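Local coordinates for endoglucanase, family GH5 (Zobellia galactanivorans, PDB 6GL2), which probably cleaves beta-linked glucans as a family 5 glycoside hydrolase, and is implicated in breaking down hemicelluloses such as mixed-linked glucan, at residues Val66-His71 against Val102-His107; Trp84-Glu89 against Ala135-Thr140. All coordinates share one frame; numbering follows the deposited sequence. Where two conformers were deposited one is given.

Interaction 1: Val66-His71 against Val102-His107; sequences VTWKFH and VIINIH
Ile104 meets Val66-His71 through its CG2 methyl. Ile104 CG2 lies 4.1 Å from Trp68 CZ2, at the edge of the indole and near its plane. Asn105 follows and bonds through both its backbone and its side chain. Asn105 O accepts from Trp68 NE1 at 2.9 Å. That bond is nearly straight (173°), lies in the indole plane and falls on a lone pair of the carbonyl. It satisfies the buried indole N-H and fixes the turn of the ring. The Asn105 side chain leaves CA between the backbone N and the carbonyl carbon (chi1 77°), which swings Asn105 OD1 round to Val66 N at 2.9 Å. On the other branch, Asn105 ND2 donates to His107 ND1 at 3.0 Å, in the imidazole plane, and also bonds to Glu148 OE2. The amide is thus held at both ends. Ile106 points away at its CB, yet Ile106 CG1 approaches Trp68 CD1 obliquely at 3.8 Å. Over one face of the same indole, toward its rim, lies Val66 CG1. His107 N donates to Val66 O at 2.8 Å, from above the carbonyl plane and bent to 132°. His107 CB rests 3.8 Å from Thr67 OG1, a hydroxyl bonded to Asp32 O and His108 N. In this (beta/alpha)8 barrel the contact joins the loop after strand 61-64 to the C-terminal end of neighbouring strand 101-105, the barrel end that carries the active site in this fold. Helix 82-96 packs on Val66 and Trp68, and helix 117-137 on Trp68 and Ile106.

Interaction 2: Trp84-Glu89 against Ala135-Thr140; sequences WLDKVE and ANRFKT
Two neighbouring outer helices of the (beta/alpha)8 barrel meet here, and Arg137, in the last turn of helix 117-137, reaches across to Leu85, Asp86 and Glu89 of helix 82-96. Leu85 CB sits over the centre of one guanidinium face, 3.5 Å from Arg137 CZ. The two acids come to the guanidinium edge, and Asp86, Glu89 and Arg137 form a salt-bridge network. Arg137 grips Asp86 end-on, with both bonds falling on OD1. Arg137 NH1 donates to Asp86 OD1 at 2.8 Å (158°), on the anti lone pair of OD1. Arg137 NH2 is 3.2 Å from Asp86 OD1 and meets it from above the carboxylate plane. Arg137 NH1 also gives a more bent bond to Glu89 OE1 at 2.9 Å. The Arg137 chain starts anti to the backbone N and then bends at chi2 (65°) and chi3 (75°), which lays the guanidinium face against Leu85 CB. The two acids would be expected to balance the guanidinium charge. The helices lie outside strands 101-105 and 145-148 of the parallel barrel, and each follows a strand of the repeating beta-alpha pattern. Phe138, the first residue to leave helical geometry, fills the inner side of this interface. Phe138 CZ, the ring tip, lies 3.9 Å from Val88 CG1, and Phe138 CE1 is 3.8 Å from Glu89 CB. Ile104, Leu145 and Phe147 of the two strands also touch the ring. Arg137 CG lies over one face of the Phe138 ring, toward the rim. The other Glu89 oxygen, OE2, bonds to Tyr141 OH and accepts from a water at 2.7 Å. That water makes a weak second bond to Arg137 O.

The two contacts have centres 11 Å apart and touch directly through Trp84. This residue begins the 84-89 segment of interaction 2, but its ring turns to the 66-71 loop of interaction 1. It stacks with His71, with Trp84 CE3 3.4 Å from His71 NE2. It meets Trp68 with the planes at about 90°, Trp84 CD1 lying 3.6 Å from Trp68 CE3. Ile104 of interaction 1 also touches Val88 of interaction 2. Interaction 1 lies at the C-terminal strand ends, where the active site of such barrels typically opens, and interaction 2 between outer helices. Both contacts lie away from the magnesium-binding residues Asp240, Thr242 and Asp248.

Interaction 1: Val66-His71 against Val102-His107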
# COMPACT_ATOMS: atom_id res chain seq x y z
N VAL A 66 -4.59 -5.60 -4.69
CA VAL A 66 -5.17 -6.53 -5.66
C VAL A 66 -4.01 -7.19 -6.38
O VAL A 66 -3.08 -6.56 -6.90
CB VAL A 66 -6.00 -5.77 -6.74
CG1 VAL A 66 -6.58 -6.74 -7.77
CG2 VAL A 66 -7.16 -4.98 -6.09
N THR A 67 -4.09 -8.50 -6.48
CA THR A 67 -3.18 -9.34 -7.30
C THR A 67 -3.91 -9.63 -8.60
O THR A 67 -5.07 -10.07 -8.58
CB THR A 67 -2.74 -10.60 -6.55
OG1 THR A 67 -1.93 -10.21 -5.44
CG2 THR A 67 -1.96 -11.57 -7.50
N TRP A 68 -3.28 -9.33 -9.70
CA TRP A 68 -3.92 -9.37 -11.03
C TRP A 68 -3.53 -10.60 -11.81
O TRP A 68 -4.22 -10.93 -12.76
CB TRP A 68 -3.56 -8.09 -11.83
CG TRP A 68 -4.02 -6.86 -11.14
CD1 TRP A 68 -3.34 -6.13 -10.20
CD2 TRP A 68 -5.29 -6.16 -11.27
NE1 TRP A 68 -4.09 -5.09 -9.77
CE2 TRP A 68 -5.27 -5.05 -10.38
CE3 TRP A 68 -6.43 -6.41 -12.04
CZ2 TRP A 68 -6.35 -4.19 -10.22
CZ3 TRP A 68 -7.53 -5.56 -11.86
CH2 TRP A 68 -7.44 -4.44 -11.02
N LYS A 69 -2.44 -11.27 -11.47
CA LYS A 69 -1.85 -12.37 -12.29
C LYS A 69 -2.86 -13.40 -12.76
O LYS A 69 -2.88 -13.76 -13.94
CB LYS A 69 -0.68 -13.01 -11.51
CG LYS A 69 -0.01 -14.11 -12.35
CD LYS A 69 1.18 -14.71 -11.67
CE LYS A 69 1.67 -15.99 -12.40
NZ LYS A 69 0.79 -16.42 -13.56
N PHE A 70 -3.72 -13.84 -11.90
CA PHE A 70 -4.59 -14.92 -12.29
C PHE A 70 -5.73 -14.46 -13.16
O PHE A 70 -6.61 -15.26 -13.51
CB PHE A 70 -5.06 -15.68 -11.06
CG PHE A 70 -3.93 -16.37 -10.34
CD1 PHE A 70 -3.54 -17.59 -10.77
CD2 PHE A 70 -3.30 -15.80 -9.27
CE1 PHE A 70 -2.52 -18.24 -10.14
CE2 PHE A 70 -2.22 -16.41 -8.65
CZ PHE A 70 -1.87 -17.64 -9.12
N HIS A 71 -5.81 -13.19 -13.48
CA HIS A 71 -6.88 -12.59 -14.27
C HIS A 71 -6.37 -11.84 -15.45
O HIS A 71 -7.14 -11.00 -15.97
CB HIS A 71 -7.84 -11.84 -13.40
CG HIS A 71 -8.36 -12.60 -12.23
ND1 HIS A 71 -9.42 -13.39 -12.31
CD2 HIS A 71 -7.79 -12.80 -10.98
CE1 HIS A 71 -9.58 -13.98 -11.09
NE2 HIS A 71 -8.56 -13.60 -10.31
N VAL A 102 -9.77 5.36 -1.15
CA VAL A 102 -9.53 3.94 -1.52
C VAL A 102 -8.27 3.98 -2.35
O VAL A 102 -8.13 4.72 -3.33
CB VAL A 102 -10.67 3.33 -2.35
CG1 VAL A 102 -10.21 1.99 -2.90
CG2 VAL A 102 -11.87 3.16 -1.46
N ILE A 103 -7.34 3.05 -2.03
CA ILE A 103 -6.12 2.88 -2.83
C ILE A 103 -6.25 1.50 -3.53
O ILE A 103 -6.38 0.48 -2.86
CB ILE A 103 -4.88 2.88 -1.91
CG1 ILE A 103 -4.68 4.17 -1.14
CG2 ILE A 103 -3.64 2.52 -2.71
CD1 ILE A 103 -3.89 3.98 0.16
N ILE A 104 -6.07 1.52 -4.83
CA ILE A 104 -6.02 0.22 -5.58
C ILE A 104 -4.59 0.10 -6.13
O ILE A 104 -4.05 1.07 -6.66
CB ILE A 104 -6.99 0.27 -6.78
CG1 ILE A 104 -8.46 0.29 -6.24
CG2 ILE A 104 -6.76 -0.95 -7.69
CD1 ILE A 104 -9.48 0.57 -7.36
N ASN A 105 -3.99 -1.10 -6.01
CA ASN A 105 -2.61 -1.32 -6.44
C ASN A 105 -2.50 -2.52 -7.32
O ASN A 105 -3.47 -3.15 -7.71
CB ASN A 105 -1.66 -1.40 -5.20
CG ASN A 105 -1.71 -2.69 -4.47
OD1 ASN A 105 -2.45 -3.61 -4.87
ND2 ASN A 105 -0.86 -2.86 -3.44
N ILE A 106 -1.26 -2.80 -7.72
CA ILE A 106 -0.77 -4.07 -8.18
C ILE A 106 0.02 -4.71 -7.06
O ILE A 106 1.02 -4.09 -6.63
CB ILE A 106 0.06 -3.94 -9.49
CG1 ILE A 106 -0.76 -3.43 -10.62
CG2 ILE A 106 0.72 -5.27 -9.79
CD1 ILE A 106 -0.04 -3.29 -11.97
N HIS A 107 -0.35 -5.85 -6.58
CA HIS A 107 0.18 -6.40 -5.32
C HIS A 107 1.12 -7.55 -5.51
O HIS A 107 2.29 -7.30 -5.97
CB HIS A 107 -1.00 -6.71 -4.32
CG HIS A 107 -0.58 -6.71 -2.91
ND1 HIS A 107 -0.37 -5.55 -2.22
CD2 HIS A 107 -0.30 -7.73 -2.06
CE1 HIS A 107 -0.03 -5.88 -0.96
NE2 HIS A 107 0.10 -7.20 -0.89

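Interaction 2: Trp84-Glu89 against Ala135-Thr140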
# COMPACT_ATOMS: atom_id res chain seq x y z
N TRP A 84 -13.26 -9.66 -12.96
CA TRP A 84 -12.29 -9.34 -11.90
C TRP A 84 -12.31 -7.84 -11.62
O TRP A 84 -12.36 -7.41 -10.46
CB TRP A 84 -10.94 -9.89 -12.29
CG TRP A 84 -9.91 -9.73 -11.20
CD1 TRP A 84 -8.81 -8.95 -11.21
CD2 TRP A 84 -9.94 -10.38 -9.91
NE1 TRP A 84 -8.08 -9.13 -10.08
CE2 TRP A 84 -8.74 -9.96 -9.22
CE3 TRP A 84 -10.78 -11.22 -9.29
CZ2 TRP A 84 -8.40 -10.50 -7.99
CZ3 TRP A 84 -10.44 -11.71 -8.01
CH2 TRP A 84 -9.28 -11.35 -7.39
N LEU A 85 -12.24 -7.04 -12.69
CA LEU A 85 -12.42 -5.62 -12.51
C LEU A 85 -13.71 -5.30 -11.79
O LEU A 85 -13.72 -4.36 -11.00
CB LEU A 85 -12.31 -4.88 -13.85
CG LEU A 85 -10.93 -4.80 -14.46
CD1 LEU A 85 -10.94 -4.51 -15.94
CD2 LEU A 85 -10.12 -3.72 -13.83
N ASP A 86 -14.77 -6.03 -12.14
CA ASP A 86 -16.05 -5.78 -11.49
C ASP A 86 -15.91 -5.95 -9.96
O ASP A 86 -16.51 -5.17 -9.20
CB ASP A 86 -17.14 -6.70 -12.02
CG ASP A 86 -17.60 -6.37 -13.43
OD1 ASP A 86 -17.32 -5.37 -14.02
OD2 ASP A 86 -18.26 -7.34 -13.99
N LYS A 87 -15.28 -7.04 -9.56
CA LYS A 87 -15.07 -7.29 -8.13
C LYS A 87 -14.27 -6.20 -7.43
O LYS A 87 -14.61 -5.82 -6.31
CB LYS A 87 -14.47 -8.65 -7.88
CG LYS A 87 -15.37 -9.81 -8.28
CD LYS A 87 -14.63 -11.13 -8.16
CE LYS A 87 -15.59 -12.20 -7.70
NZ LYS A 87 -14.93 -13.47 -7.22
N VAL A 88 -13.19 -5.80 -8.05
CA VAL A 88 -12.40 -4.73 -7.51
C VAL A 88 -13.27 -3.49 -7.34
O VAL A 88 -13.23 -2.79 -6.31
CB VAL A 88 -11.14 -4.47 -8.34
CG1 VAL A 88 -10.41 -3.21 -7.81
CG2 VAL A 88 -10.27 -5.70 -8.44
N GLU A 89 -13.99 -3.15 -8.43
CA GLU A 89 -14.82 -1.95 -8.39
C GLU A 89 -15.89 -2.00 -7.29
O GLU A 89 -16.16 -0.99 -6.68
CB GLU A 89 -15.38 -1.74 -9.80
CG GLU A 89 -16.22 -0.50 -9.93
CD GLU A 89 -16.53 -0.08 -11.39
OE1 GLU A 89 -16.59 -0.99 -12.21
OE2 GLU A 89 -16.95 1.12 -11.59
N ALA A 135 -6.60 1.86 -15.20
CA ALA A 135 -6.90 3.23 -15.18
C ALA A 135 -8.18 3.54 -15.97
O ALA A 135 -8.99 4.38 -15.54
CB ALA A 135 -5.70 3.97 -15.82
N ASN A 136 -8.39 2.91 -17.13
CA ASN A 136 -9.60 3.21 -17.90
C ASN A 136 -10.85 2.71 -17.19
O ASN A 136 -11.85 3.41 -17.23
CB ASN A 136 -9.47 2.68 -19.35
CG ASN A 136 -8.66 3.63 -20.25
OD1 ASN A 136 -8.75 4.84 -20.01
ND2 ASN A 136 -7.99 3.14 -21.25
N ARG A 137 -10.78 1.59 -16.44
CA ARG A 137 -11.95 1.18 -15.73
C ARG A 137 -12.39 2.23 -14.74
O ARG A 137 -13.59 2.44 -14.56
CB ARG A 137 -11.71 -0.18 -15.02
CG ARG A 137 -12.83 -0.52 -14.09
CD ARG A 137 -14.15 -0.76 -14.74
NE ARG A 137 -14.28 -2.03 -15.44
CZ ARG A 137 -15.04 -3.04 -15.10
NH1 ARG A 137 -15.61 -3.12 -13.93
NH2 ARG A 137 -15.10 -4.11 -15.90
N PHE A 138 -11.41 2.84 -14.05
CA PHE A 138 -11.66 3.73 -12.98
C PHE A 138 -11.61 5.23 -13.28
O PHE A 138 -11.57 6.09 -12.43
CB PHE A 138 -10.74 3.40 -11.81
CG PHE A 138 -11.04 2.03 -11.18
CD1 PHE A 138 -12.14 1.92 -10.34
CD2 PHE A 138 -10.33 0.91 -11.47
CE1 PHE A 138 -12.50 0.70 -9.81
CE2 PHE A 138 -10.71 -0.35 -10.95
CZ PHE A 138 -11.79 -0.42 -10.10
N LYS A 139 -11.53 5.54 -14.56
CA LYS A 139 -11.24 6.90 -15.03
C LYS A 139 -12.17 7.96 -14.60
O LYS A 139 -11.73 9.06 -14.26
CB LYS A 139 -11.14 6.93 -16.54
CG LYS A 139 -10.67 8.27 -17.14
CD LYS A 139 -9.84 8.10 -18.46
CE LYS A 139 -10.62 7.47 -19.57
NZ LYS A 139 -9.87 7.33 -20.84
N THR A 140 -13.43 7.65 -14.41
CA THR A 140 -14.41 8.70 -14.06
C THR A 140 -14.52 8.91 -12.59
O THR A 140 -15.23 9.81 -12.11
CB THR A 140 -15.78 8.42 -14.61
OG1 THR A 140 -16.37 7.26 -14.00
CG2 THR A 140 -15.74 8.38 -16.16
O HOH W 1 -16.87 2.76 -13.69